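Local coordinates for protein 4-hydroxybutyrate coenzyme A transferase (Shewanella oneidensis, PDB 2OAS) that probably transfers coenzyme A between carboxylic acids such as acetate and 4-hydroxybutyrate, and binds coenzyme A in a pocket of its alpha/beta fold, at residues Ile383-Gly388 / Ile405-Pro410; Val310-Gln315 / Ser361-Val366. All coordinates share one frame; numbering follows the deposited sequence.

In the fold
Both contacts lie in the C-terminal coenzyme A transferase domain, and they follow one another along the chain without nesting or crossing. Contact 2 comes first: strand 309-311 runs into a turn, the chain passes through helix 332-341 and strand 346-350, and residues 361-366 return to pair in parallel beside it, closing a loop of 45 residues. Contact 1 then closes a shorter loop, from the end of strand 382-385 through strand 388-391 and helix 397-405 to the linker before helix 410-422. The two meet through apolar packing: Ile407 and the backbone of Ala408 lie on Ile363, Ile405 on Leu312, and Ile383 on Val310, joining the six-stranded sheet, the small four-stranded sheet and the C-terminal helices.

Contact 1: residues Ile383-Gly388 / Ile405-Pro410; sequences IVTEYG and INIAHP
Tyr387 and Ile407 carry most of this contact, in which the type I beta turn of a hairpin, Thr385 to Gly388, packs against the linker between helices 397-405 and 410-422. The turn joins strands 382-385 and 388-391 at the edge of the six-stranded sheet; Gly388 N to Thr385 O (3.0 Å) closes it, and Thr385 N returns a bond to Gly388 O. Ile407 reaches across to both strands of the hairpin. Its CG1 stands between backbone N and carbonyl carbon (chi1 64°), which sends CD1 to within 3.7 Å of Ile383 CG2, while CG2 lies 3.4 Å from Gly388 C. A branched, wholly apolar side chain suits this place, since its two arms touch different strands. Thr385 lays CG2 by the carbonyl of Ile407, and its OG1 turns to Leu351 O in a weak hydrogen bond. Tyr387 points toward the linker. Pro410 CD sits over one face of its ring in a CH-pi contact, 4.0 Å from the centroid, and Glu386 CG lies against the opposite face. An alanine in place of Tyr387 would probably leave Pro410 and His409 without their aromatic partner and open a gap between turn and linker. His409 also caps helix 410-422 through ND1, bonded to Asp411 N. Its ring takes the edge of Tyr387 on its face in an offset edge-to-face pair, planes at 86°, with Tyr387 OH 3.2 Å from His409 CD2.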
ATOM      1  N   ILE A 383       9.217  -7.393  12.312  1.00 29.54           N
ATOM      2  CA  ILE A 383      10.188  -6.326  12.462  1.00 29.36           C
ATOM      3  C   ILE A 383      11.279  -6.942  13.325  1.00 29.10           C
ATOM      4  O   ILE A 383      11.001  -7.419  14.414  1.00 29.44           O
ATOM      5  CB  ILE A 383       9.578  -5.103  13.149  1.00 29.94           C
ATOM      6  CG1 ILE A 383       8.677  -4.374  12.153  1.00 30.82           C
ATOM      7  CG2 ILE A 383      10.671  -4.167  13.649  1.00 31.92           C
ATOM      8  CD1 ILE A 383       8.062  -3.132  12.695  1.00 33.04           C
ATOM      9  N   VAL A 384      12.510  -6.971  12.819  1.00 30.08           N
ATOM     10  CA  VAL A 384      13.621  -7.563  13.561  1.00 30.75           C
ATOM     11  C   VAL A 384      14.739  -6.572  13.842  1.00 30.77           C
ATOM     12  O   VAL A 384      15.018  -5.669  13.057  1.00 29.38           O
ATOM     13  CB  VAL A 384      14.256  -8.746  12.817  1.00 29.52           C
ATOM     14  CG1 VAL A 384      13.240  -9.825  12.555  1.00 30.47           C
ATOM     15  CG2 VAL A 384      14.841  -8.261  11.516  1.00 32.49           C
ATOM     16  N   THR A 385      15.398  -6.793  14.963  1.00 32.13           N
ATOM     17  CA  THR A 385      16.491  -5.958  15.411  1.00 33.91           C
ATOM     18  C   THR A 385      17.506  -6.901  16.033  1.00 34.65           C
ATOM     19  O   THR A 385      17.237  -8.099  16.192  1.00 34.44           O
ATOM     20  CB  THR A 385      15.977  -4.960  16.470  1.00 34.20           C
ATOM     21  OG1 THR A 385      15.268  -3.897  15.813  1.00 35.98           O
ATOM     22  CG2 THR A 385      17.099  -4.384  17.280  1.00 36.28           C
ATOM     23  N   GLU A 386      18.675  -6.374  16.381  1.00 35.65           N
ATOM     24  CA  GLU A 386      19.708  -7.190  16.998  1.00 35.32           C
ATOM     25  C   GLU A 386      19.193  -7.786  18.317  1.00 34.04           C
ATOM     26  O   GLU A 386      19.823  -8.668  18.894  1.00 32.98           O
ATOM     27  CB  GLU A 386      20.969  -6.349  17.248  1.00 35.32           C
ATOM     28  CG  GLU A 386      20.815  -5.234  18.289  1.00 36.32           C
ATOM     29  CD  GLU A 386      20.738  -3.835  17.681  1.00 38.70           C
ATOM     30  OE1 GLU A 386      19.865  -3.601  16.821  1.00 36.75           O
ATOM     31  OE2 GLU A 386      21.557  -2.960  18.076  1.00 39.42           O
ATOM     32  N   TYR A 387      18.042  -7.312  18.784  1.00 33.54           N
ATOM     33  CA  TYR A 387      17.488  -7.807  20.040  1.00 34.60           C
ATOM     34  C   TYR A 387      16.296  -8.741  19.885  1.00 34.74           C
ATOM     35  O   TYR A 387      15.639  -9.072  20.870  1.00 36.36           O
ATOM     36  CB  TYR A 387      17.112  -6.622  20.945  1.00 35.27           C
ATOM     37  CG  TYR A 387      18.298  -5.759  21.341  1.00 37.09           C
ATOM     38  CD1 TYR A 387      19.248  -6.225  22.250  1.00 37.08           C
ATOM     39  CD2 TYR A 387      18.509  -4.506  20.760  1.00 36.07           C
ATOM     40  CE1 TYR A 387      20.373  -5.480  22.563  1.00 36.75           C
ATOM     41  CE2 TYR A 387      19.640  -3.747  21.069  1.00 36.02           C
ATOM     42  CZ  TYR A 387      20.571  -4.247  21.969  1.00 36.96           C
ATOM     43  OH  TYR A 387      21.724  -3.540  22.250  1.00 37.40           O
ATOM     44  N   GLY A 388      16.015  -9.177  18.658  1.00 34.19           N
ATOM     45  CA  GLY A 388      14.897 -10.080  18.455  1.00 34.32           C
ATOM     46  C   GLY A 388      13.902  -9.649  17.392  1.00 34.57           C
ATOM     47  O   GLY A 388      14.129  -8.694  16.653  1.00 34.15           O
ATOM     48  N   ILE A 405       8.995  -2.335  21.782  1.00 38.97           N
ATOM     49  CA  ILE A 405       9.924  -1.882  22.798  1.00 39.52           C
ATOM     50  C   ILE A 405      10.797  -3.041  23.297  1.00 39.85           C
ATOM     51  O   ILE A 405      11.846  -2.811  23.896  1.00 40.65           O
ATOM     52  CB  ILE A 405       9.211  -1.238  24.004  1.00 40.16           C
ATOM     53  CG1 ILE A 405       8.423  -2.280  24.763  1.00 42.29           C
ATOM     54  CG2 ILE A 405       8.245  -0.166  23.535  1.00 39.62           C
ATOM     55  CD1 ILE A 405       7.744  -1.704  25.966  1.00 46.56           C
ATOM     56  N   ASN A 406      10.388  -4.281  23.042  1.00 38.61           N
ATOM     57  CA  ASN A 406      11.185  -5.422  23.477  1.00 37.55           C
ATOM     58  C   ASN A 406      12.383  -5.692  22.573  1.00 36.16           C
ATOM     59  O   ASN A 406      13.294  -6.420  22.967  1.00 36.55           O
ATOM     60  CB  ASN A 406      10.343  -6.692  23.578  1.00 39.65           C
ATOM     61  CG  ASN A 406       9.413  -6.679  24.780  1.00 43.07           C
ATOM     62  OD1 ASN A 406       9.787  -6.226  25.869  1.00 43.99           O
ATOM     63  ND2 ASN A 406       8.194  -7.191  24.593  1.00 43.04           N
ATOM     64  N   ILE A 407      12.383  -5.128  21.368  1.00 33.81           N
ATOM     65  CA  ILE A 407      13.516  -5.318  20.462  1.00 32.31           C
ATOM     66  C   ILE A 407      14.252  -3.992  20.277  1.00 30.99           C
ATOM     67  O   ILE A 407      15.220  -3.891  19.525  1.00 29.79           O
ATOM     68  CB  ILE A 407      13.081  -5.877  19.066  1.00 30.61           C
ATOM     69  CG1 ILE A 407      12.180  -4.871  18.346  1.00 30.47           C
ATOM     70  CG2 ILE A 407      12.390  -7.232  19.233  1.00 29.08           C
ATOM     71  CD1 ILE A 407      11.726  -5.335  16.976  1.00 29.48           C
ATOM     72  N   ALA A 408      13.780  -2.965  20.965  1.00 31.94           N
ATOM     73  CA  ALA A 408      14.426  -1.660  20.890  1.00 33.12           C
ATOM     74  C   ALA A 408      15.648  -1.691  21.806  1.00 32.54           C
ATOM     75  O   ALA A 408      15.691  -2.465  22.759  1.00 31.04           O
ATOM     76  CB  ALA A 408      13.459  -0.573  21.344  1.00 32.29           C
ATOM     77  N   HIS A 409      16.644  -0.864  21.527  1.00 34.15           N
ATOM     78  CA  HIS A 409      17.834  -0.853  22.374  1.00 36.46           C
ATOM     79  C   HIS A 409      17.413  -0.527  23.805  1.00 36.85           C
ATOM     80  O   HIS A 409      16.655   0.417  24.035  1.00 34.35           O
ATOM     81  CB  HIS A 409      18.841   0.184  21.869  1.00 35.92           C
ATOM     82  CG  HIS A 409      20.193   0.082  22.512  1.00 38.64           C
ATOM     83  ND1 HIS A 409      20.433   0.463  23.817  1.00 38.02           N
ATOM     84  CD2 HIS A 409      21.385  -0.340  22.018  1.00 38.79           C
ATOM     85  CE1 HIS A 409      21.714   0.282  24.095  1.00 37.87           C
ATOM     86  NE2 HIS A 409      22.312  -0.203  23.021  1.00 36.79           N
ATOM     87  N   PRO A 410      17.898  -1.313  24.781  1.00 38.05           N
ATOM     88  CA  PRO A 410      17.560  -1.094  26.189  1.00 39.43           C
ATOM     89  C   PRO A 410      17.765   0.335  26.716  1.00 40.16           C
ATOM     90  O   PRO A 410      17.142   0.721  27.698  1.00 39.46           O
ATOM     91  CB  PRO A 410      18.413  -2.138  26.915  1.00 39.13           C
ATOM     92  CG  PRO A 410      19.559  -2.370  25.967  1.00 39.41           C
ATOM     93  CD  PRO A 410      18.885  -2.401  24.643  1.00 38.37           C
TER

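Contact 2: residues Val310-Gln315 / Ser361-Val366. With COA (coenzyme A), chain C.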
ATOM      1  N   VAL A 310      10.898   3.528  12.777  1.00 32.88           N
ATOM      2  CA  VAL A 310       9.632   2.832  13.015  1.00 32.02           C
ATOM      3  C   VAL A 310       8.995   3.311  14.319  1.00 32.26           C
ATOM      4  O   VAL A 310       9.684   3.402  15.338  1.00 33.30           O
ATOM      5  CB  VAL A 310       9.859   1.325  13.137  1.00 32.50           C
ATOM      6  CG1 VAL A 310       8.530   0.617  13.200  1.00 29.94           C
ATOM      7  CG2 VAL A 310      10.705   0.821  11.962  1.00 32.36           C
ATOM      8  N   ASP A 311       7.693   3.599  14.302  1.00 31.17           N
ATOM      9  CA  ASP A 311       7.023   4.055  15.515  1.00 32.73           C
ATOM     10  C   ASP A 311       6.461   2.888  16.328  1.00 30.59           C
ATOM     11  O   ASP A 311       6.355   1.771  15.826  1.00 29.04           O
ATOM     12  CB  ASP A 311       5.909   5.071  15.188  1.00 34.69           C
ATOM     13  CG  ASP A 311       4.702   4.441  14.512  1.00 38.77           C
ATOM     14  OD1 ASP A 311       4.702   3.208  14.303  1.00 42.89           O
ATOM     15  OD2 ASP A 311       3.747   5.180  14.181  1.00 38.34           O
ATOM     16  N   LEU A 312       6.102   3.143  17.579  1.00 29.49           N
ATOM     17  CA  LEU A 312       5.590   2.084  18.441  1.00 27.99           C
ATOM     18  C   LEU A 312       4.339   1.438  17.903  1.00 27.88           C
ATOM     19  O   LEU A 312       3.824   0.490  18.486  1.00 27.39           O
ATOM     20  CB  LEU A 312       5.293   2.625  19.846  1.00 27.20           C
ATOM     21  CG  LEU A 312       6.525   3.066  20.632  1.00 27.60           C
ATOM     22  CD1 LEU A 312       6.131   3.653  21.977  1.00 26.91           C
ATOM     23  CD2 LEU A 312       7.431   1.854  20.803  1.00 27.71           C
ATOM     24  N   THR A 313       3.845   1.920  16.778  1.00 28.17           N
ATOM     25  CA  THR A 313       2.613   1.365  16.263  1.00 29.33           C
ATOM     26  C   THR A 313       2.853   0.462  15.055  1.00 28.91           C
ATOM     27  O   THR A 313       2.007  -0.356  14.695  1.00 30.39           O
ATOM     28  CB  THR A 313       1.621   2.522  15.956  1.00 29.68           C
ATOM     29  OG1 THR A 313       0.294   2.057  16.150  1.00 35.35           O
ATOM     30  CG2 THR A 313       1.770   3.048  14.542  1.00 31.44           C
ATOM     31  N   GLY A 314       4.024   0.601  14.459  1.00 28.64           N
ATOM     32  CA  GLY A 314       4.349  -0.193  13.304  1.00 28.71           C
ATOM     33  C   GLY A 314       4.429   0.623  12.025  1.00 29.44           C
ATOM     34  O   GLY A 314       4.605   0.041  10.959  1.00 27.69           O
ATOM     35  N   GLN A 315       4.273   1.950  12.088  1.00 29.66           N
ATOM     36  CA  GLN A 315       4.383   2.738  10.853  1.00 30.39           C
ATOM     37  C   GLN A 315       5.858   2.795  10.470  1.00 30.29           C
ATOM     38  O   GLN A 315       6.697   3.188  11.264  1.00 31.49           O
ATOM     39  CB  GLN A 315       3.830   4.158  11.012  1.00 29.69           C
ATOM     40  CG  GLN A 315       2.340   4.233  11.350  1.00 27.00           C
ATOM     41  CD  GLN A 315       1.762   5.623  11.118  1.00 29.19           C
ATOM     42  OE1 GLN A 315       1.468   6.005   9.989  1.00 27.79           O
ATOM     43  NE2 GLN A 315       1.607   6.396  12.204  1.00 30.95           N
ATOM     44  N   SER A 361      17.345   6.303  18.498  1.00 43.75           N
ATOM     45  CA  SER A 361      16.614   5.047  18.447  1.00 41.91           C
ATOM     46  C   SER A 361      15.812   4.987  17.148  1.00 41.10           C
ATOM     47  O   SER A 361      15.033   5.895  16.860  1.00 40.81           O
ATOM     48  CB  SER A 361      15.668   4.955  19.646  1.00 43.55           C
ATOM     49  OG  SER A 361      14.865   3.792  19.591  1.00 43.55           O
ATOM     50  N   ARG A 362      16.013   3.933  16.358  1.00 39.74           N
ATOM     51  CA  ARG A 362      15.282   3.793  15.104  1.00 39.65           C
ATOM     52  C   ARG A 362      13.812   3.508  15.405  1.00 39.80           C
ATOM     53  O   ARG A 362      12.915   3.783  14.602  1.00 39.58           O
ATOM     54  CB  ARG A 362      15.893   2.682  14.246  1.00 40.64           C
ATOM     55  CG  ARG A 362      17.297   3.009  13.770  1.00 41.49           C
ATOM     56  CD  ARG A 362      17.614   2.327  12.466  1.00 41.86           C
ATOM     57  NE  ARG A 362      18.933   2.710  11.990  1.00 44.36           N
ATOM     58  CZ  ARG A 362      19.420   2.415  10.788  1.00 44.15           C
ATOM     59  NH1 ARG A 362      20.638   2.815  10.460  1.00 45.85           N
ATOM     60  NH2 ARG A 362      18.699   1.730   9.912  1.00 42.20           N
ATOM     61  N   ILE A 363      13.576   2.951  16.583  1.00 38.69           N
ATOM     62  CA  ILE A 363      12.234   2.666  17.026  1.00 38.66           C
ATOM     63  C   ILE A 363      11.869   3.818  17.945  1.00 39.00           C
ATOM     64  O   ILE A 363      12.240   3.837  19.119  1.00 38.85           O
ATOM     65  CB  ILE A 363      12.182   1.371  17.807  1.00 38.40           C
ATOM     66  CG1 ILE A 363      12.733   0.241  16.946  1.00 39.53           C
ATOM     67  CG2 ILE A 363      10.767   1.090  18.245  1.00 38.18           C
ATOM     68  CD1 ILE A 363      12.901  -1.044  17.690  1.00 42.47           C
ATOM     69  N   ALA A 364      11.164   4.796  17.384  1.00 39.33           N
ATOM     70  CA  ALA A 364      10.742   5.976  18.118  1.00 39.84           C
ATOM     71  C   ALA A 364       9.289   5.833  18.513  1.00 40.19           C
ATOM     72  O   ALA A 364       8.537   5.094  17.885  1.00 39.65           O
ATOM     73  CB  ALA A 364      10.911   7.215  17.255  1.00 38.95           C
ATOM     74  N   SER A 365       8.893   6.548  19.560  1.00 39.50           N
ATOM     75  CA  SER A 365       7.518   6.485  20.009  1.00 40.25           C
ATOM     76  C   SER A 365       6.616   7.001  18.884  1.00 39.43           C
ATOM     77  O   SER A 365       5.506   6.516  18.691  1.00 38.55           O
ATOM     78  CB  SER A 365       7.338   7.333  21.265  1.00 41.38           C
ATOM     79  OG  SER A 365       7.677   8.679  20.997  1.00 44.99           O
ATOM     80  N   VAL A 366       7.105   7.982  18.137  1.00 39.41           N
ATOM     81  CA  VAL A 366       6.333   8.525  17.042  1.00 39.44           C
ATOM     82  C   VAL A 366       7.280   8.954  15.939  1.00 40.07           C
ATOM     83  O   VAL A 366       8.430   9.315  16.193  1.00 41.51           O
ATOM     84  CB  VAL A 366       5.481   9.738  17.497  1.00 40.82           C
ATOM     85  CG1 VAL A 366       6.373  10.926  17.804  1.00 39.55           C
ATOM     86  CG2 VAL A 366       4.478  10.089  16.434  1.00 40.71           C
TER
HETATM   87  N1A COA C 501      17.290   8.907  12.601  1.00 61.29           N
HETATM   88  C2A COA C 501      18.481   9.728  12.392  1.00 61.98           C
HETATM   89  N3A COA C 501      19.496   9.111  11.514  1.00 61.87           N
HETATM   90  C4A COA C 501      19.321   7.771  10.925  1.00 62.27           C
HETATM   91  C5A COA C 501      18.136   6.976  11.127  1.00 62.79           C
HETATM   92  C6A COA C 501      17.106   7.569  12.012  1.00 61.78           C
HETATM   93  N6A COA C 501      15.910   6.863  12.288  1.00 60.23           N
HETATM   94  N7A COA C 501      18.243   5.770  10.454  1.00 62.96           N
HETATM   95  C8A COA C 501      19.493   5.837   9.814  1.00 63.13           C
HETATM   96  N9A COA C 501      20.169   7.050  10.080  1.00 63.18           N
HETATM   97  C1B COA C 501      21.472   7.481   9.616  1.00 64.39           C
HETATM   98  C2B COA C 501      22.720   6.582   9.878  1.00 65.05           C
HETATM   99  O2B COA C 501      23.580   7.115  10.821  1.00 65.31           O
HETATM  100  C3B COA C 501      23.384   6.343   8.523  1.00 66.26           C
HETATM  101  O3B COA C 501      24.786   6.757   8.558  1.00 69.91           O
HETATM  102  P3B COA C 501      25.766   6.644   7.319  1.00 72.29           P
HETATM  103  O7A COA C 501      25.889   5.288   6.749  1.00 73.24           O
HETATM  104  O8A COA C 501      25.289   7.556   6.235  1.00 72.41           O
HETATM  105  O9A COA C 501      27.076   7.125   7.733  1.00 72.10           O
HETATM  106  C4B COA C 501      22.574   7.059   7.509  1.00 64.41           C
HETATM  107  O4B COA C 501      21.472   7.715   8.159  1.00 63.86           O
HETATM  108  C5B COA C 501      22.280   5.869   6.500  1.00 62.82           C
HETATM  109  O5B COA C 501      21.495   4.836   7.118  1.00 60.28           O
HETATM  110  P1A COA C 501      21.546   3.208   6.793  1.00 59.48           P
HETATM  111  O1A COA C 501      22.845   2.616   6.954  1.00 60.50           O
HETATM  112  O2A COA C 501      20.580   2.434   7.663  1.00 59.13           O
HETATM  113  O3A COA C 501      21.065   3.171   5.290  1.00 59.59           O
HETATM  114  P2A COA C 501      20.896   1.861   4.467  1.00 60.33           P
HETATM  115  O4A COA C 501      21.772   1.910   3.299  1.00 61.11           O
HETATM  116  O5A COA C 501      21.241   0.689   5.250  1.00 59.29           O
HETATM  117  O6A COA C 501      19.507   1.563   4.092  1.00 60.07           O
HETATM  118  CBP COA C 501      17.069   2.101   3.698  1.00 57.18           C
HETATM  119  CCP COA C 501      18.228   1.569   4.723  1.00 58.07           C
HETATM  120  CDP COA C 501      17.632   3.566   3.679  1.00 56.31           C
HETATM  121  CEP COA C 501      15.637   2.091   4.391  1.00 56.41           C
HETATM  122  CAP COA C 501      17.143   1.407   2.166  1.00 56.44           C
HETATM  123  OAP COA C 501      16.818   0.021   2.495  1.00 55.72           O
HETATM  124  C9P COA C 501      16.081   1.920   1.188  1.00 55.69           C
HETATM  125  O9P COA C 501      16.439   2.687   0.306  1.00 54.38           O
HETATM  126  N8P COA C 501      14.750   1.458   1.355  1.00 56.32           N
HETATM  127  C7P COA C 501      13.518   1.713   0.621  1.00 55.65           C
HETATM  128  C6P COA C 501      12.765   0.472   0.017  1.00 55.85           C
HETATM  129  C5P COA C 501      13.236   0.017  -1.303  1.00 56.48           C
HETATM  130  O5P COA C 501      12.427  -0.320  -2.174  1.00 57.13           O
HETATM  131  N4P COA C 501      14.667   0.019  -1.473  1.00 58.14           N
HETATM  132  C3P COA C 501      15.509  -0.330  -2.607  1.00 59.42           C
HETATM  133  C2P COA C 501      15.227  -1.718  -3.296  1.00 59.96           C
HETATM  134  S1P COA C 501      14.968  -1.585  -5.089  1.00 60.53           S
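A short parallel strand pair at the edge of a small mixed sheet, next to the coenzyme A pocket, brings Val310 alongside Ile363. Two backbone bonds hold it: Val310 N gives a nearly straight one to Arg362 O (2.7 Å, 170°), and Ala364 N gives a more bent one to Val310 O (2.9 Å). Val310 and Ile363, both beta-branched and suited to extended backbone, point to the same face of the sheet. Beyond the pair the chain turns at Asp311. Its CG stands between backbone N and carbonyl carbon (chi1 71°), which folds the carboxylate back over the turn. OD1 accepts from Gln315 N at 2.6 Å, met from above the carboxylate plane, and, less surely placed, from Thr313 N, which fits an Asx turn. OD2 takes Gln315 NE2. The short acidic side chain can thus gather several N-H groups of a tight turn. Gly314 suits its place because its backbone angles would press a CB against the preceding carbonyl O. Leu312 lies over Ser365, its CG 3.6 Å from Ser365 CA.

Arg362 leads the other way, its chain extended from CG to NE. NH1 (2.8 Å) and NH2 (3.0 Å) both bond to O2A of the coenzyme A pyrophosphate, while adenine C8A lies over one guanidinium face. A long cationic side chain can therefore meet phosphate and base together, and weak bonds from NE to Thr354 O and NH2 to Ala307 O help to fix its rotation.

Leu312 packs on Ala401 and Ile405 of helix 397-405 and on Leu416 of helix 410-422, while Gln315 bonds to Ala371 and Val373 of the second subunit, so the turn after strand 309-311 joins the C-terminal helices on one hand and the second subunit on the other.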